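Local coordinates for PhiH1 repressor-like protein (Haloarcula marismortui ATCC 43049, PDB 3B73) that is of unknown function but, as a winged helix-turn-helix protein resembling the PhiH1 phage repressor, probably binds DNA to control transcription, at residues S29-E32 against L33-D37; R40-K43 against S44-S47; W10-I13 against W14-R17; R49-K52 against L53-D57. All coordinates share one frame; numbering follows the deposited sequence.

Contact 1: S29-E32 against L33-D37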
# COMPACT_ATOMS: atom_id res chain seq x y z
N SER B 29 1.05 -18.71 -2.40
CA SER B 29 1.72 -19.49 -1.36
C SER B 29 3.04 -18.79 -1.09
O SER B 29 3.51 -18.03 -1.93
CB SER B 29 1.93 -20.93 -1.83
OG SER B 29 2.50 -20.95 -3.12
N PRO B 30 3.64 -19.04 0.08
CA PRO B 30 4.80 -18.24 0.48
C PRO B 30 5.92 -18.30 -0.55
O PRO B 30 6.39 -17.25 -1.02
CB PRO B 30 5.24 -18.90 1.79
CG PRO B 30 4.02 -19.60 2.28
CD PRO B 30 3.34 -20.10 1.06
N LYS B 31 6.35 -19.51 -0.89
CA LYS B 31 7.47 -19.68 -1.81
C LYS B 31 7.26 -18.91 -3.11
O LYS B 31 8.12 -18.14 -3.53
CB LYS B 31 7.77 -21.17 -2.08
CG LYS B 31 9.15 -21.45 -2.69
CD LYS B 31 9.48 -22.95 -2.73
CE LYS B 31 9.47 -23.57 -1.33
NZ LYS B 31 9.50 -25.07 -1.35
N GLU B 32 6.11 -19.09 -3.76
CA GLU B 32 5.91 -18.40 -5.03
C GLU B 32 5.71 -16.86 -4.90
O GLU B 32 6.04 -16.10 -5.81
CB GLU B 32 4.80 -19.07 -5.86
CG GLU B 32 3.39 -18.92 -5.33
CD GLU B 32 2.79 -17.57 -5.68
OE1 GLU B 32 3.34 -16.86 -6.56
OE2 GLU B 32 1.76 -17.22 -5.06
N LEU B 33 5.19 -16.40 -3.76
CA LEU B 33 5.05 -14.95 -3.55
C LEU B 33 6.41 -14.32 -3.35
O LEU B 33 6.70 -13.24 -3.90
CB LEU B 33 4.15 -14.67 -2.35
CG LEU B 33 2.65 -14.76 -2.66
CD1 LEU B 33 1.87 -14.83 -1.36
CD2 LEU B 33 2.21 -13.57 -3.52
N GLU B 34 7.24 -15.00 -2.56
CA GLU B 34 8.64 -14.64 -2.32
C GLU B 34 9.40 -14.37 -3.63
O GLU B 34 10.20 -13.43 -3.73
CB GLU B 34 9.31 -15.79 -1.53
CG GLU B 34 10.81 -15.69 -1.44
CD GLU B 34 11.23 -14.38 -0.84
OE1 GLU B 34 10.50 -13.89 0.05
OE2 GLU B 34 12.27 -13.83 -1.27
N ASP B 35 9.13 -15.18 -4.63
CA ASP B 35 9.87 -15.12 -5.88
C ASP B 35 9.47 -13.97 -6.80
O ASP B 35 10.12 -13.73 -7.81
CB ASP B 35 9.78 -16.46 -6.63
CG ASP B 35 10.44 -17.59 -5.86
OD1 ASP B 35 11.44 -17.33 -5.17
OD2 ASP B 35 9.95 -18.74 -5.94
N ARG B 36 8.39 -13.26 -6.46
CA ARG B 36 7.96 -12.10 -7.23
C ARG B 36 8.93 -10.91 -7.05
O ARG B 36 9.49 -10.72 -5.96
CB ARG B 36 6.56 -11.70 -6.80
CG ARG B 36 5.50 -12.64 -7.28
CD ARG B 36 5.31 -12.43 -8.76
NE ARG B 36 3.90 -12.39 -9.11
CZ ARG B 36 3.32 -11.41 -9.80
NH1 ARG B 36 2.02 -11.45 -10.07
NH2 ARG B 36 4.05 -10.39 -10.23
N ASP B 37 9.12 -10.11 -8.09
CA ASP B 37 10.02 -8.95 -7.98
C ASP B 37 9.45 -7.95 -7.00
O ASP B 37 10.18 -7.24 -6.30
CB ASP B 37 10.21 -8.26 -9.34
CG ASP B 37 11.23 -8.97 -10.22
OD1 ASP B 37 11.45 -10.18 -10.03
OD2 ASP B 37 11.81 -8.30 -11.10
O HOH W 1 2.52 -15.13 -8.77
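Ser29 and Leu33 meet at the start of helix 30-34, the short helix that comes before the probable recognition helix in this winged helix-turn-helix fold. The packed side belongs to Leu33. Its N donates to Ser29 O at 3.0 Å, and its CG also sits close to that oxygen while the branches turn inward onto Ile18 and Ile21 of helix 13-25 and Val46 of helix 43-55. Glu34 N to Pro30 O, 2.9 Å and nearly straight at 171°, closes the next turn. Glu32 borders this packed side: with CG between the backbone N and the carbonyl carbon (chi1 70°) and a second bend at chi2, its carboxylate folds back so that OE2 accepts Ser29 N at 3.1 Å on its anti side and rests 3.6 Å from Leu33 CG. An alanine here would remove that carboxylate and is likely to leave Ser29 N without its acceptor and one flank of Leu33 less covered. The solvent side is looser: Asp35 N makes just weak bonds, to Lys31 O and Glu32 O, and Lys31 is exposed. Arg36 turns its guanidinium to Glu24 and Glu38, while a water donates to Glu32 OE1 (2.9 Å) and accepts from Arg36 NE at 3.1 Å.

Contact 2: R40-K43 against S44-S47. With SO4 (sulfate ion), chain D.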
# COMPACT_ATOMS: atom_id res chain seq x y z
N ARG B 40 9.49 -7.69 -1.52
CA ARG B 40 10.85 -7.47 -1.01
C ARG B 40 10.96 -7.86 0.47
O ARG B 40 11.77 -7.30 1.21
CB ARG B 40 11.24 -6.00 -1.19
CG ARG B 40 10.83 -5.39 -2.54
CD ARG B 40 11.67 -5.95 -3.67
NE ARG B 40 13.09 -5.74 -3.39
CZ ARG B 40 14.08 -6.42 -3.94
NH1 ARG B 40 13.83 -7.38 -4.83
NH2 ARG B 40 15.34 -6.15 -3.60
N ILE B 41 10.13 -8.79 0.91
CA ILE B 41 10.27 -9.35 2.24
C ILE B 41 10.52 -10.85 2.10
O ILE B 41 10.30 -11.42 1.02
CB ILE B 41 9.05 -9.08 3.15
CG1 ILE B 41 7.76 -9.54 2.48
CG2 ILE B 41 8.95 -7.58 3.48
CD1 ILE B 41 6.54 -9.53 3.40
N SER B 42 10.98 -11.48 3.18
CA SER B 42 11.37 -12.89 3.19
C SER B 42 10.18 -13.85 3.18
O SER B 42 9.03 -13.48 3.51
CB SER B 42 12.23 -13.21 4.42
OG SER B 42 11.44 -13.19 5.61
N LYS B 43 10.46 -15.10 2.81
CA LYS B 43 9.45 -16.13 2.74
C LYS B 43 8.73 -16.27 4.08
O LYS B 43 7.50 -16.47 4.12
CB LYS B 43 10.05 -17.47 2.25
CG LYS B 43 9.01 -18.60 1.98
CD LYS B 43 9.65 -19.99 1.76
CE LYS B 43 8.64 -21.14 1.97
NZ LYS B 43 9.13 -22.48 1.50
N SER B 44 9.47 -16.15 5.18
CA SER B 44 8.84 -16.26 6.50
C SER B 44 7.96 -15.03 6.77
O SER B 44 6.90 -15.13 7.42
CB SER B 44 9.88 -16.46 7.61
OG SER B 44 10.86 -15.43 7.58
N SER B 45 8.38 -13.87 6.28
CA SER B 45 7.59 -12.66 6.47
C SER B 45 6.31 -12.77 5.68
O SER B 45 5.23 -12.42 6.18
CB SER B 45 8.36 -11.42 6.03
OG SER B 45 9.45 -11.19 6.89
N VAL B 46 6.43 -13.25 4.45
CA VAL B 46 5.26 -13.48 3.62
C VAL B 46 4.29 -14.39 4.35
O VAL B 46 3.10 -14.10 4.40
CB VAL B 46 5.63 -14.10 2.25
CG1 VAL B 46 4.34 -14.45 1.46
CG2 VAL B 46 6.52 -13.15 1.48
N SER B 47 4.80 -15.50 4.90
CA SER B 47 3.94 -16.39 5.69
C SER B 47 3.23 -15.66 6.82
O SER B 47 2.03 -15.88 7.06
CB SER B 47 4.74 -17.56 6.26
OG SER B 47 5.01 -18.50 5.24
S SO4 D . 12.51 -9.09 5.50
O1 SO4 D . 11.85 -7.79 5.70
O2 SO4 D . 13.36 -9.40 6.66
O3 SO4 D . 11.47 -10.12 5.38
O4 SO4 D . 13.30 -9.01 4.27
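Ser42 meets Ser44, Ser45 and Val46 in a local contact at the first turn of helix 43-55, where the loop after helix 30-34 runs into the second helix of the helix-turn-helix. Ser42 is the N-cap residue, and its carbonyl starts the helix: Val46 N donates to Ser42 O at 2.8 Å and 169°. Ser47 N follows, donating to Lys43 O at 3.0 Å. Ser47 OG adds a weak bond to the same oxygen. The polar face is a cluster of serine hydroxyls. Ser42 OG sits between its own backbone N and carbonyl carbon (chi1 72°), which turns it to Ser44 OG, a hydrogen bond of 3.0 Å. Beside them a sulfate, probably from the crystallisation liquor, offers O3 to Ser42 N at 2.6 Å and to Ser45 OG at 2.7 Å, two bonds that fix one corner of the ion. The other face is apolar: Ile41 lays CD1 against Ser45 CB at 3.7 Å and CG1 against Val46 CG2 at 3.9 Å, and also touches Trp14; Val46 continues onto Leu33. An anion held by the backbone N-H and a hydroxyl at a helix start is consistent with a place for a DNA phosphate at the probable recognition helix of a winged helix-turn-helix.

Contact 3: W10-I13 against W14-R17; sequences WMTI and WDDR
Thr12 and Asp15 form a capping box at the N-terminus of helix 13-25, the first long helix of the winged-helix fold. Among the polar contacts, Thr12 N donates to Asp15 OD2 at 2.9 Å and 164°, arriving from above the carboxylate, 56° out of its plane; the other bonds between the two segments are weak. In return Thr12 OG1 accepts from Trp14 N and Asp15 N, each at 3.4 Å. Asp15 OD2 also takes a salt bridge from Arg49, so one oxygen of this buried side chain binds both the helix start and helix 43-55. A leucine in its place would probably leave Thr12 N without its acceptor and Arg49 without its carboxylate partner. Of the other charged side chains, Asp16 bonds Tyr76 and Arg5 of its own chain. Arg17 forms a salt bridge with Asp16 of the second subunit, and the pair recurs in the opposite direction, which places this helix start at the dimer interface. The carbon contacts flank the box. Met11, present as selenomethionine, bends at its last torsion to bring CE within 3.5 Å of Asp15 CB. Right after the cap, Ile13 makes a CH-pi contact with its neighbour: CG2 stands over one face of the Trp14 indole, 3.7 Å from the centroid of the five-membered ring and only 9° off its normal.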
# COMPACT_ATOMS: atom_id res chain seq x y z
N TRP B 10 -3.02 -2.00 11.22
CA TRP B 10 -2.19 -3.19 11.36
C TRP B 10 -1.53 -3.62 10.04
O TRP B 10 -0.79 -4.60 10.02
CB TRP B 10 -3.05 -4.35 11.85
CG TRP B 10 -4.24 -4.57 10.96
CD1 TRP B 10 -5.47 -3.98 11.07
CD2 TRP B 10 -4.30 -5.41 9.80
NE1 TRP B 10 -6.28 -4.40 10.04
CE2 TRP B 10 -5.59 -5.29 9.26
CE3 TRP B 10 -3.37 -6.28 9.17
CZ2 TRP B 10 -6.00 -5.99 8.11
CZ3 TRP B 10 -3.79 -6.98 8.02
CH2 TRP B 10 -5.09 -6.82 7.51
N MSE B 11 -1.78 -2.90 8.95
CA MSE B 11 -1.29 -3.35 7.66
C MSE B 11 0.10 -2.82 7.35
O MSE B 11 0.53 -1.80 7.89
CB MSE B 11 -2.25 -2.98 6.52
CG MSE B 11 -3.60 -3.63 6.61
SE MSE B 11 -4.71 -3.10 5.10
CE MSE B 11 -3.86 -4.14 3.77
N THR B 12 0.81 -3.55 6.49
CA THR B 12 2.07 -3.11 5.93
C THR B 12 1.88 -2.95 4.44
O THR B 12 0.87 -3.36 3.88
CB THR B 12 3.18 -4.17 6.14
OG1 THR B 12 2.87 -5.34 5.37
CG2 THR B 12 3.30 -4.54 7.62
N ILE B 13 2.86 -2.39 3.77
CA ILE B 13 2.67 -2.14 2.36
C ILE B 13 2.64 -3.46 1.59
O ILE B 13 2.01 -3.55 0.53
CB ILE B 13 3.74 -1.15 1.82
CG1 ILE B 13 3.35 -0.66 0.42
CG2 ILE B 13 5.11 -1.78 1.86
CD1 ILE B 13 4.04 0.55 -0.01
N TRP B 14 3.27 -4.49 2.15
CA TRP B 14 3.41 -5.78 1.49
C TRP B 14 2.09 -6.52 1.48
O TRP B 14 1.84 -7.35 0.62
CB TRP B 14 4.55 -6.61 2.11
CG TRP B 14 5.81 -5.77 2.11
CD1 TRP B 14 6.43 -5.22 3.20
CD2 TRP B 14 6.53 -5.30 0.96
NE1 TRP B 14 7.51 -4.46 2.79
CE2 TRP B 14 7.60 -4.50 1.42
CE3 TRP B 14 6.40 -5.51 -0.42
CZ2 TRP B 14 8.52 -3.90 0.55
CZ3 TRP B 14 7.31 -4.90 -1.27
CH2 TRP B 14 8.35 -4.11 -0.78
N ASP B 15 1.25 -6.18 2.45
CA ASP B 15 -0.14 -6.64 2.44
C ASP B 15 -0.88 -6.30 1.13
O ASP B 15 -1.58 -7.16 0.60
CB ASP B 15 -0.89 -6.06 3.64
CG ASP B 15 -0.38 -6.63 4.96
OD1 ASP B 15 0.27 -7.71 4.93
OD2 ASP B 15 -0.59 -6.00 6.01
N ASP B 16 -0.75 -5.07 0.64
CA ASP B 16 -1.45 -4.65 -0.57
C ASP B 16 -0.86 -5.42 -1.73
O ASP B 16 -1.59 -5.92 -2.60
CB ASP B 16 -1.32 -3.13 -0.83
CG ASP B 16 -2.42 -2.31 -0.16
OD1 ASP B 16 -3.13 -2.82 0.73
OD2 ASP B 16 -2.57 -1.12 -0.50
N ARG B 17 0.46 -5.55 -1.73
CA ARG B 17 1.15 -6.29 -2.79
C ARG B 17 0.69 -7.73 -2.81
O ARG B 17 0.31 -8.26 -3.85
CB ARG B 17 2.67 -6.24 -2.62
CG ARG B 17 3.23 -4.85 -2.72
CD ARG B 17 2.84 -4.16 -4.02
NE ARG B 17 3.03 -2.75 -3.81
CZ ARG B 17 2.05 -1.87 -3.66
NH1 ARG B 17 0.79 -2.24 -3.79
NH2 ARG B 17 2.35 -0.62 -3.42

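Contact 4: R49-K52 against L53-D57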
# COMPACT_ATOMS: atom_id res chain seq x y z
N ARG B 49 2.52 -12.37 6.98
CA ARG B 49 1.51 -11.50 6.39
C ARG B 49 0.32 -12.31 5.88
O ARG B 49 -0.84 -11.89 6.04
CB ARG B 49 2.09 -10.65 5.26
CG ARG B 49 3.19 -9.72 5.71
CD ARG B 49 2.96 -9.15 7.09
NE ARG B 49 1.73 -8.35 7.22
CZ ARG B 49 1.39 -7.74 8.35
NH1 ARG B 49 2.18 -7.84 9.41
NH2 ARG B 49 0.27 -7.03 8.44
N LEU B 50 0.58 -13.46 5.27
CA LEU B 50 -0.53 -14.33 4.84
C LEU B 50 -1.44 -14.69 6.02
O LEU B 50 -2.68 -14.60 5.94
CB LEU B 50 -0.02 -15.59 4.13
CG LEU B 50 0.59 -15.36 2.74
CD1 LEU B 50 1.31 -16.62 2.28
CD2 LEU B 50 -0.49 -14.92 1.71
N LYS B 51 -0.81 -15.12 7.12
CA LYS B 51 -1.55 -15.51 8.31
C LYS B 51 -2.38 -14.32 8.79
O LYS B 51 -3.55 -14.47 9.18
CB LYS B 51 -0.60 -16.01 9.41
CG LYS B 51 -1.20 -17.06 10.36
CD LYS B 51 -1.86 -16.41 11.56
CE LYS B 51 -2.31 -17.45 12.60
NZ LYS B 51 -2.89 -16.78 13.81
N LYS B 52 -1.78 -13.13 8.72
CA LYS B 52 -2.44 -11.91 9.20
C LYS B 52 -3.64 -11.55 8.32
O LYS B 52 -4.73 -11.28 8.81
CB LYS B 52 -1.45 -10.76 9.22
CG LYS B 52 -1.81 -9.64 10.19
CD LYS B 52 -1.26 -9.95 11.56
CE LYS B 52 -1.43 -8.79 12.51
NZ LYS B 52 -1.30 -9.26 13.91
N LEU B 53 -3.43 -11.55 7.01
CA LEU B 53 -4.51 -11.27 6.07
C LEU B 53 -5.67 -12.25 6.25
O LEU B 53 -6.83 -11.85 6.14
CB LEU B 53 -3.97 -11.28 4.63
CG LEU B 53 -3.05 -10.08 4.38
CD1 LEU B 53 -2.05 -10.32 3.25
CD2 LEU B 53 -3.86 -8.81 4.19
N ALA B 54 -5.35 -13.51 6.55
CA ALA B 54 -6.39 -14.52 6.75
C ALA B 54 -7.16 -14.27 8.05
O ALA B 54 -8.39 -14.44 8.10
CB ALA B 54 -5.81 -15.93 6.73
N ASP B 55 -6.43 -13.84 9.08
CA ASP B 55 -7.07 -13.49 10.36
C ASP B 55 -8.07 -12.39 10.15
O ASP B 55 -9.10 -12.36 10.82
CB ASP B 55 -6.02 -13.06 11.39
CG ASP B 55 -5.11 -14.21 11.81
OD1 ASP B 55 -5.47 -15.38 11.55
OD2 ASP B 55 -4.04 -13.95 12.42
N HIS B 56 -7.75 -11.48 9.23
CA HIS B 56 -8.62 -10.34 8.95
C HIS B 56 -9.58 -10.63 7.80
O HIS B 56 -10.23 -9.73 7.29
CB HIS B 56 -7.78 -9.09 8.68
CG HIS B 56 -7.04 -8.61 9.88
ND1 HIS B 56 -7.53 -7.61 10.70
CD2 HIS B 56 -5.87 -9.00 10.43
CE1 HIS B 56 -6.68 -7.40 11.69
NE2 HIS B 56 -5.66 -8.23 11.55
N ASP B 57 -9.66 -11.90 7.42
CA ASP B 57 -10.62 -12.36 6.42
C ASP B 57 -10.50 -11.66 5.07
O ASP B 57 -11.46 -11.56 4.33
CB ASP B 57 -12.05 -12.25 6.96
CG ASP B 57 -12.52 -13.52 7.66
OD1 ASP B 57 -11.80 -14.03 8.56
OD2 ASP B 57 -13.61 -14.02 7.30
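Four backbone bonds, Leu53 N to Arg49 O, Ala54 N to Leu50 O, Asp55 N to Lys51 O and His56 N to Lys52 O, carry the last turns of helix 43-55 into a Schellman motif, in which Asp57 takes a positive phi and its N reaches Ala54 O at 2.9 Å, with Leu58 N returning to Leu53 O. This is the C-terminal end of the probable recognition helix, just before the first wing strand. On the side facing the wing Leu53 rests CG 3.3 Å from Arg49 O and packs onto Leu58 and Leu59, while Leu50 and Ala54 touch Tyr67. Lys51 and Asp55 pair on the exposed side. The lysine chain turns at chi2 (-90°), bringing CD within 3.4 Å of Asp55 OD2 and NZ to 3.4 Å from the same oxygen, a long salt bridge (its hydrogen bond weak) spanning one turn of the helix surface. Along another flank, Lys52 and His56 run side by side, and Lys52 CB lies 4.1 Å above one face of the Arg49 guanidinium, whose NH2, besides meeting Asp15, bonds Trp10 O. The His56 ring, stacked with Trp10, brings its edge to the backbone behind it: Lys52 O lies near the ring plane, 3.0 Å from His56 CD2, while taking the His56 N-H at 3.1 Å.

Overall arrangement
Contact 3 is the buried one, at the start of helix 13-25 and the dimer interface; contact 4 is partly buried, and contacts 1 and 2 lie at the surface, their centres about 8 Å apart. Contacts 2 and 4 share helix 43-55, one at its beginning and one at its end, while contact 1 supplies the preceding helix of the helix-turn-helix. The chemistry follows place: a buried carboxylate in contact 3, a water and weak end bonds in contact 1, hydroxyls and an anion in contact 2, and a loose surface ion pair in contact 4. Asp15 to Arg49 joins contacts 3 and 4, Leu33 against Leu50 joins 1 and 4, and Trp14 against Ile41 joins 3 and 2.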